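Local coordinates for protein FIG000988: Predicted permease (Vibrio cholerae, PDB 6MJP) that probably serves as the LptF permease subunit of the LptBFG ABC transporter, which moves lipopolysaccharide from the inner membrane toward the outer membrane, at residues E10-S14 against I72-R78; P65-Y69 against C275-T280; A264-W268 against K317-E321. All coordinates share one frame; numbering follows the deposited sequence.

Contact 1 (E10-S14 against I72-R78); sequences ETIKS and ILLTFGR. With JU7 (6-cyclohexylhexyl beta-D-glucopyranoside), chain T.
Thr-11 and Thr-75 bring helices 10-14 and 72-78 together, with their CA atoms 5.5 Å apart. The two helix axes approach to 8.7 Å, and their directions differ by 130°, so the helices run roughly against each other at a steep crossing. Thr-75 lies over the backbone of the other helix. Its CG2 sits 3.5 Å from Thr-11 OG1, a hydroxyl that is hydrogen-bonded to Leu-7 O of its own helix. Thr-75 OG1 faces Ser-14. The bond from Ser-14 OG to Thr-75 OG1 is weak; Gly-71 O is the stronger partner of that threonine hydroxyl. The methyl CG2 of Thr-11 lies anti to the backbone N, which places it 3.8 Å from Ile-72 CA. A salt bridge closes the other end of the contact. Arg-78 NH1 reaches Glu-10 OE1 at 3.1 Å, but the bond is bent, with an N-H...O angle of 136°. It arrives from above the carboxylate plane, and the two flat groups are nearly perpendicular. Arg-78 NE also pairs with Glu-82, so the guanidinium spans two acidic residues. The glucoside head of JU7 lies over one guanidinium face; Glu-10 and Arg-78 both belong to its pocket. A basic side chain of another protein chain packs nearby. Leu-105 and Ala-102 of helix 95-134 pack on Thr-11 and Ile-72 respectively, while Val-283 and Val-284 of helix 260-286 pack on Ile-72.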
# COMPACT_ATOMS: atom_id res chain seq x y z
N GLU D 10 -21.48 -18.30 4.64
CA GLU D 10 -20.71 -17.47 3.71
C GLU D 10 -19.51 -16.81 4.40
O GLU D 10 -18.37 -16.92 3.93
CB GLU D 10 -21.61 -16.40 3.10
CG GLU D 10 -22.61 -16.92 2.11
CD GLU D 10 -21.98 -17.79 1.05
OE1 GLU D 10 -20.86 -17.47 0.59
OE2 GLU D 10 -22.61 -18.80 0.67
N THR D 11 -19.76 -16.10 5.51
CA THR D 11 -18.71 -15.34 6.20
C THR D 11 -17.58 -16.24 6.70
O THR D 11 -16.40 -15.91 6.54
CB THR D 11 -19.30 -14.56 7.38
OG1 THR D 11 -20.43 -13.79 6.98
CG2 THR D 11 -18.25 -13.62 7.97
N ILE D 12 -17.93 -17.36 7.34
CA ILE D 12 -16.89 -18.21 7.93
C ILE D 12 -15.99 -18.80 6.85
O ILE D 12 -14.79 -19.00 7.07
CB ILE D 12 -17.51 -19.31 8.81
CG1 ILE D 12 -16.40 -20.03 9.57
CG2 ILE D 12 -18.19 -20.36 7.98
CD1 ILE D 12 -16.87 -21.18 10.40
N LYS D 13 -16.56 -19.08 5.67
CA LYS D 13 -15.78 -19.51 4.52
C LYS D 13 -14.72 -18.47 4.15
O LYS D 13 -13.52 -18.74 4.17
CB LYS D 13 -16.72 -19.76 3.34
N SER D 14 -15.17 -17.26 3.80
CA SER D 14 -14.27 -16.13 3.55
C SER D 14 -13.27 -15.93 4.69
O SER D 14 -12.07 -15.74 4.44
CB SER D 14 -15.09 -14.86 3.35
OG SER D 14 -15.99 -14.97 2.25
N ILE D 72 -15.75 -10.50 7.73
CA ILE D 72 -17.13 -10.04 7.67
C ILE D 72 -17.23 -8.78 6.82
O ILE D 72 -18.24 -8.54 6.16
CB ILE D 72 -17.68 -9.83 9.09
CG1 ILE D 72 -19.11 -9.37 9.06
CG2 ILE D 72 -16.94 -8.76 9.80
CD1 ILE D 72 -19.69 -9.31 10.42
N LEU D 73 -16.16 -7.98 6.79
CA LEU D 73 -16.16 -6.78 5.95
C LEU D 73 -16.29 -7.15 4.48
O LEU D 73 -17.14 -6.61 3.76
CB LEU D 73 -14.88 -5.98 6.22
CG LEU D 73 -14.69 -4.72 5.37
CD1 LEU D 73 -15.64 -3.66 5.85
CD2 LEU D 73 -13.25 -4.20 5.39
N LEU D 74 -15.47 -8.09 4.01
CA LEU D 74 -15.51 -8.50 2.62
C LEU D 74 -16.77 -9.28 2.29
O LEU D 74 -17.38 -9.06 1.24
CB LEU D 74 -14.28 -9.34 2.28
CG LEU D 74 -12.95 -8.61 2.28
CD1 LEU D 74 -11.87 -9.58 1.87
CD2 LEU D 74 -13.03 -7.43 1.33
N THR D 75 -17.18 -10.21 3.17
CA THR D 75 -18.39 -10.98 2.90
C THR D 75 -19.60 -10.06 2.76
O THR D 75 -20.32 -10.10 1.75
CB THR D 75 -18.65 -12.02 3.99
OG1 THR D 75 -17.58 -12.97 4.03
CG2 THR D 75 -19.93 -12.76 3.72
N PHE D 76 -19.83 -9.21 3.77
CA PHE D 76 -20.96 -8.30 3.72
C PHE D 76 -20.83 -7.30 2.58
O PHE D 76 -21.83 -6.94 1.95
CB PHE D 76 -21.11 -7.57 5.05
CG PHE D 76 -21.67 -8.42 6.15
CD1 PHE D 76 -21.75 -9.80 6.02
CD2 PHE D 76 -22.14 -7.83 7.32
CE1 PHE D 76 -22.26 -10.57 7.04
CE2 PHE D 76 -22.66 -8.60 8.33
CZ PHE D 76 -22.72 -9.98 8.20
N GLY D 77 -19.61 -6.83 2.31
CA GLY D 77 -19.39 -6.06 1.10
C GLY D 77 -19.87 -6.77 -0.14
O GLY D 77 -20.55 -6.18 -0.98
N ARG D 78 -19.54 -8.06 -0.28
CA ARG D 78 -19.99 -8.79 -1.46
C ARG D 78 -21.50 -8.85 -1.52
O ARG D 78 -22.10 -8.60 -2.57
CB ARG D 78 -19.42 -10.21 -1.45
CG ARG D 78 -19.70 -10.97 -2.71
CD ARG D 78 -19.25 -12.37 -2.53
NE ARG D 78 -20.35 -13.23 -2.10
CZ ARG D 78 -20.31 -13.99 -1.01
NH1 ARG D 78 -21.36 -14.75 -0.70
NH2 ARG D 78 -19.23 -13.99 -0.23
C02 JU7 T . -18.26 -17.05 -3.06
C03 JU7 T . -17.63 -16.19 -4.20
C05 JU7 T . -15.49 -15.10 -4.14
C06 JU7 T . -14.66 -14.27 -3.13
C07 JU7 T . -13.14 -14.35 -3.39
C08 JU7 T . -12.41 -12.98 -3.55
C09 JU7 T . -10.98 -12.93 -2.90
C10 JU7 T . -10.50 -11.49 -2.53
C11 JU7 T . -9.20 -11.40 -1.68
C12 JU7 T . -9.35 -12.11 -0.33
C13 JU7 T . -8.16 -11.89 0.62
C14 JU7 T . -7.90 -10.42 0.89
C15 JU7 T . -7.70 -9.71 -0.44
C16 JU7 T . -8.90 -9.93 -1.37
C18 JU7 T . -19.48 -16.46 -5.63
C19 JU7 T . -20.74 -15.71 -6.07
C21 JU7 T . -20.01 -17.70 -4.84
C23 JU7 T . -19.01 -18.23 -3.74
O01 JU7 T . -17.22 -17.61 -2.32
O04 JU7 T . -16.85 -15.13 -3.69
O17 JU7 T . -18.74 -15.57 -4.82
O20 JU7 T . -20.34 -14.65 -6.86
O22 JU7 T . -20.19 -18.74 -5.78
O24 JU7 T . -19.73 -18.85 -2.71

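Contact 2 (P65-Y69 against C275-T280); sequences PLSLY and CIPLLT
Pro-65 packs against Ile-276 in a helix-helix contact of the LptF/LptG transmembrane bundle. The ring atom Pro-65 CG meets the terminal methyl Ile-276 CD1 at 3.5 Å, the closest approach between the segments. Ile-276 CD1 also touches CB of the same proline, so it rests against the ring rather than at one point. Leu-68 lies one turn further along. Its CD2 branch faces Thr-280 OG1 at 3.8 Å and also approaches Ile-276 CG2. The ring of Tyr-69 reaches Leu-279, its CG anti to the backbone N (chi1 -172°). This brings CD1 of its ring to 4.0 Å from Leu-279 CB, and the two side chains cross at about a right angle. Apart from Thr-280 OG1, the touching side-chain atoms are apolar, and every touching residue is buried. The short helices run nearly parallel, 26° apart, with axes 9.8 Å from each other. Each is kinked at a proline, Pro-65 and Pro-277, whose nitrogen has no bond to the preceding turn. In the next shell, the Tyr-69 hydroxyl is bonded to Ala-302 O, which ties the ring to helix 299-321. Thr-109 of helix 95-134 and Gln-15 of helix 2-36 back Leu-68. The hydroxyl of Thr-280 is turned to its own helix: OG1 donates to Ile-276 O at 3.1 Å, on the opposite face of that carbonyl from Thr-280 N.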
# COMPACT_ATOMS: atom_id res chain seq x y z
N PRO D 65 -8.29 -11.26 15.46
CA PRO D 65 -9.17 -10.09 15.31
C PRO D 65 -9.29 -9.63 13.86
O PRO D 65 -10.39 -9.52 13.32
CB PRO D 65 -8.50 -9.01 16.17
CG PRO D 65 -7.69 -9.74 17.15
CD PRO D 65 -7.24 -11.00 16.47
N LEU D 66 -8.15 -9.34 13.24
CA LEU D 66 -8.15 -8.88 11.86
C LEU D 66 -8.79 -9.89 10.94
O LEU D 66 -9.46 -9.52 9.96
CB LEU D 66 -6.73 -8.59 11.40
CG LEU D 66 -6.62 -7.84 10.08
CD1 LEU D 66 -7.34 -6.50 10.18
CD2 LEU D 66 -5.17 -7.64 9.74
N SER D 67 -8.60 -11.18 11.23
CA SER D 67 -9.16 -12.24 10.40
C SER D 67 -10.67 -12.12 10.29
O SER D 67 -11.22 -11.99 9.19
CB SER D 67 -8.76 -13.59 10.98
OG SER D 67 -9.26 -14.66 10.21
N LEU D 68 -11.35 -12.15 11.43
CA LEU D 68 -12.81 -12.00 11.46
C LEU D 68 -13.25 -10.62 10.98
O LEU D 68 -14.26 -10.50 10.28
CB LEU D 68 -13.32 -12.27 12.87
CG LEU D 68 -14.84 -12.25 13.01
CD1 LEU D 68 -15.45 -13.28 12.09
CD2 LEU D 68 -15.23 -12.50 14.44
N TYR D 69 -12.51 -9.58 11.35
CA TYR D 69 -12.79 -8.21 10.92
C TYR D 69 -12.87 -8.09 9.40
O TYR D 69 -13.88 -7.64 8.86
CB TYR D 69 -11.69 -7.30 11.47
CG TYR D 69 -11.83 -5.79 11.33
CD1 TYR D 69 -12.71 -5.07 12.11
CD2 TYR D 69 -10.99 -5.09 10.47
CE1 TYR D 69 -12.80 -3.68 12.00
CE2 TYR D 69 -11.07 -3.72 10.35
CZ TYR D 69 -11.97 -3.01 11.11
OH TYR D 69 -12.01 -1.64 10.96
N CYS D 275 -11.87 -7.19 22.68
CA CYS D 275 -11.90 -6.31 21.52
C CYS D 275 -12.54 -6.98 20.32
O CYS D 275 -12.97 -6.29 19.39
CB CYS D 275 -10.50 -5.86 21.14
SG CYS D 275 -9.67 -7.00 20.04
N ILE D 276 -12.56 -8.31 20.31
CA ILE D 276 -13.08 -9.11 19.19
C ILE D 276 -14.53 -8.72 18.92
O ILE D 276 -14.85 -8.36 17.77
CB ILE D 276 -12.99 -10.63 19.47
CG1 ILE D 276 -11.56 -11.09 19.78
CG2 ILE D 276 -13.52 -11.40 18.26
CD1 ILE D 276 -10.60 -10.87 18.65
N PRO D 277 -15.43 -8.77 19.91
CA PRO D 277 -16.81 -8.37 19.62
C PRO D 277 -16.96 -6.88 19.38
O PRO D 277 -17.82 -6.49 18.58
CB PRO D 277 -17.57 -8.83 20.87
CG PRO D 277 -16.58 -8.73 21.94
CD PRO D 277 -15.30 -9.19 21.32
N LEU D 278 -16.17 -6.02 20.03
CA LEU D 278 -16.31 -4.58 19.80
C LEU D 278 -16.01 -4.24 18.35
O LEU D 278 -16.74 -3.45 17.72
CB LEU D 278 -15.39 -3.80 20.73
CG LEU D 278 -15.62 -4.01 22.22
CD1 LEU D 278 -14.43 -3.47 22.99
CD2 LEU D 278 -16.91 -3.35 22.69
N LEU D 279 -14.94 -4.82 17.80
CA LEU D 279 -14.58 -4.57 16.40
C LEU D 279 -15.65 -5.09 15.46
O LEU D 279 -15.95 -4.45 14.44
CB LEU D 279 -13.23 -5.22 16.10
CG LEU D 279 -11.99 -4.45 16.56
CD1 LEU D 279 -10.71 -5.21 16.24
CD2 LEU D 279 -11.95 -3.06 15.94
N THR D 280 -16.23 -6.25 15.78
CA THR D 280 -17.32 -6.80 14.99
C THR D 280 -18.49 -5.83 14.90
O THR D 280 -18.98 -5.51 13.81
CB THR D 280 -17.79 -8.13 15.60
OG1 THR D 280 -16.79 -9.14 15.44
CG2 THR D 280 -19.06 -8.60 14.94

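Contact 3 (A264-W268 against K317-E321); sequences AELQW and KSAIE
Lys-317 and Trp-268 form the centre of a mixed polar and aromatic contact between two antiparallel helices. It joins an early part of helix 260-286 to the C-terminal end of helix 299-321. The short axes are 160° apart in direction and approach to 9.5 Å. Lys-317 is stretched out fully, with CG anti to the backbone N and the rest of the chain extended. This carries it across the indole of Trp-268. Its CD lies over the face of the five-membered ring, 3.9 Å from the centroid, in a CH-pi contact. Its NZ lies over the same ring system, 4.2 Å from the centroid of the six-membered ring. That cation-pi contact is off-centre, 32° from the ring normal. The ammonium is also held by Glu-265. NZ donates to OE2 of Glu-265 at 3.2 Å, on the syn side of the carboxylate and 29° out of its plane. Glu-265 bends at chi2, and its chain lies beside that of Lys-317, pointing the same way. Its other oxygen, OE1, forms a salt bridge with Arg-269. The carboxylate is therefore shared by two basic groups, which probably favours its charged form. Glu-321 OE2 stands 5.2 Å from Glu-265 OE2, and the nearby ammonium probably eases the repulsion of these like charges. On the other flank the contact turns apolar. Ala-264 CB points at helix 317-321 and packs 3.7 Å from Ile-320 CG2. Its methyl also lies 3.8 Å from Glu-321 CG. Beyond the contact, Leu-325 and Leu-331 of the following loop cover Ile-320. Helix 251-255 packs on Leu-266, and Tyr-21 of the LptC chain packs on Ser-318 and Ala-319.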
# COMPACT_ATOMS: atom_id res chain seq x y z
N ALA D 264 -0.51 -4.69 33.45
CA ALA D 264 -0.59 -4.23 32.06
C ALA D 264 -0.65 -5.41 31.11
O ALA D 264 -1.43 -5.39 30.14
CB ALA D 264 0.61 -3.34 31.73
N GLU D 265 0.16 -6.43 31.35
CA GLU D 265 0.13 -7.61 30.49
C GLU D 265 -1.21 -8.32 30.59
O GLU D 265 -1.79 -8.72 29.58
CB GLU D 265 1.28 -8.55 30.84
CG GLU D 265 1.19 -9.91 30.17
CD GLU D 265 1.31 -9.86 28.65
OE1 GLU D 265 0.66 -10.69 27.98
OE2 GLU D 265 2.04 -9.00 28.13
N LEU D 266 -1.72 -8.47 31.82
CA LEU D 266 -3.01 -9.12 32.01
C LEU D 266 -4.12 -8.34 31.32
O LEU D 266 -5.02 -8.94 30.71
CB LEU D 266 -3.31 -9.27 33.50
CG LEU D 266 -4.67 -9.86 33.86
CD1 LEU D 266 -4.79 -11.27 33.33
CD2 LEU D 266 -4.89 -9.82 35.35
N GLN D 267 -4.07 -7.01 31.41
CA GLN D 267 -5.08 -6.19 30.74
C GLN D 267 -4.96 -6.26 29.23
O GLN D 267 -5.97 -6.13 28.54
CB GLN D 267 -4.98 -4.75 31.21
CG GLN D 267 -5.32 -4.57 32.65
CD GLN D 267 -5.47 -3.13 33.02
OE1 GLN D 267 -6.06 -2.35 32.26
NE2 GLN D 267 -4.95 -2.75 34.18
N TRP D 268 -3.75 -6.41 28.70
CA TRP D 268 -3.63 -6.58 27.26
C TRP D 268 -4.24 -7.90 26.83
O TRP D 268 -4.99 -7.96 25.85
CB TRP D 268 -2.17 -6.49 26.82
CG TRP D 268 -1.98 -6.16 25.35
CD1 TRP D 268 -2.38 -5.02 24.71
CD2 TRP D 268 -1.32 -6.97 24.36
NE1 TRP D 268 -2.02 -5.08 23.37
CE2 TRP D 268 -1.37 -6.26 23.14
CE3 TRP D 268 -0.69 -8.22 24.39
CZ2 TRP D 268 -0.83 -6.76 21.96
CZ3 TRP D 268 -0.15 -8.71 23.21
CH2 TRP D 268 -0.22 -7.98 22.02
N LYS D 317 -0.55 0.37 27.00
CA LYS D 317 0.06 -0.76 27.70
C LYS D 317 1.47 -0.42 28.15
O LYS D 317 1.83 -0.64 29.31
CB LYS D 317 0.06 -2.00 26.80
CG LYS D 317 0.74 -3.21 27.44
CD LYS D 317 1.00 -4.33 26.44
CE LYS D 317 1.79 -5.45 27.08
NZ LYS D 317 2.14 -6.53 26.12
N SER D 318 2.28 0.13 27.24
CA SER D 318 3.64 0.51 27.61
C SER D 318 3.64 1.62 28.65
O SER D 318 4.55 1.69 29.48
CB SER D 318 4.42 0.94 26.38
OG SER D 318 3.93 2.18 25.90
N ALA D 319 2.63 2.50 28.62
CA ALA D 319 2.55 3.57 29.60
C ALA D 319 2.26 3.02 31.00
O ALA D 319 2.83 3.51 31.98
CB ALA D 319 1.48 4.58 29.20
N ILE D 320 1.39 2.02 31.10
CA ILE D 320 1.22 1.33 32.38
C ILE D 320 2.53 0.68 32.80
O ILE D 320 2.93 0.75 33.96
CB ILE D 320 0.10 0.28 32.31
CG1 ILE D 320 -1.18 0.87 31.75
CG2 ILE D 320 -0.17 -0.30 33.68
CD1 ILE D 320 -2.13 -0.20 31.31
N GLU D 321 3.20 0.02 31.85
CA GLU D 321 4.44 -0.68 32.17
C GLU D 321 5.49 0.28 32.73
O GLU D 321 6.28 -0.09 33.60
CB GLU D 321 4.97 -1.40 30.94
CG GLU D 321 4.09 -2.56 30.52
CD GLU D 321 4.46 -3.12 29.18
OE1 GLU D 321 5.12 -2.40 28.39
OE2 GLU D 321 4.10 -4.28 28.90

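The three contacts are spread along one bundle of helices. Contacts 1 and 2 share helix 48-81; their centres are 13 Å apart, and segments 65-69 and 72-78 lie close in sequence. Contacts 2 and 3 share helix 260-286, with centres 20 Å apart and nearest atoms about 8 Å apart. Contacts 1 and 3 do not touch: their centres are 33 Å apart. Only contact 1 takes part in the JU7 pocket, which Glu-82, Arg-295 and Phe-296 complete. In contact 2, the side chain of Tyr-69 is still about 11 Å from JU7. Polar pairing marks contacts 1 and 3, whereas apolar packing dominates contact 2 between them.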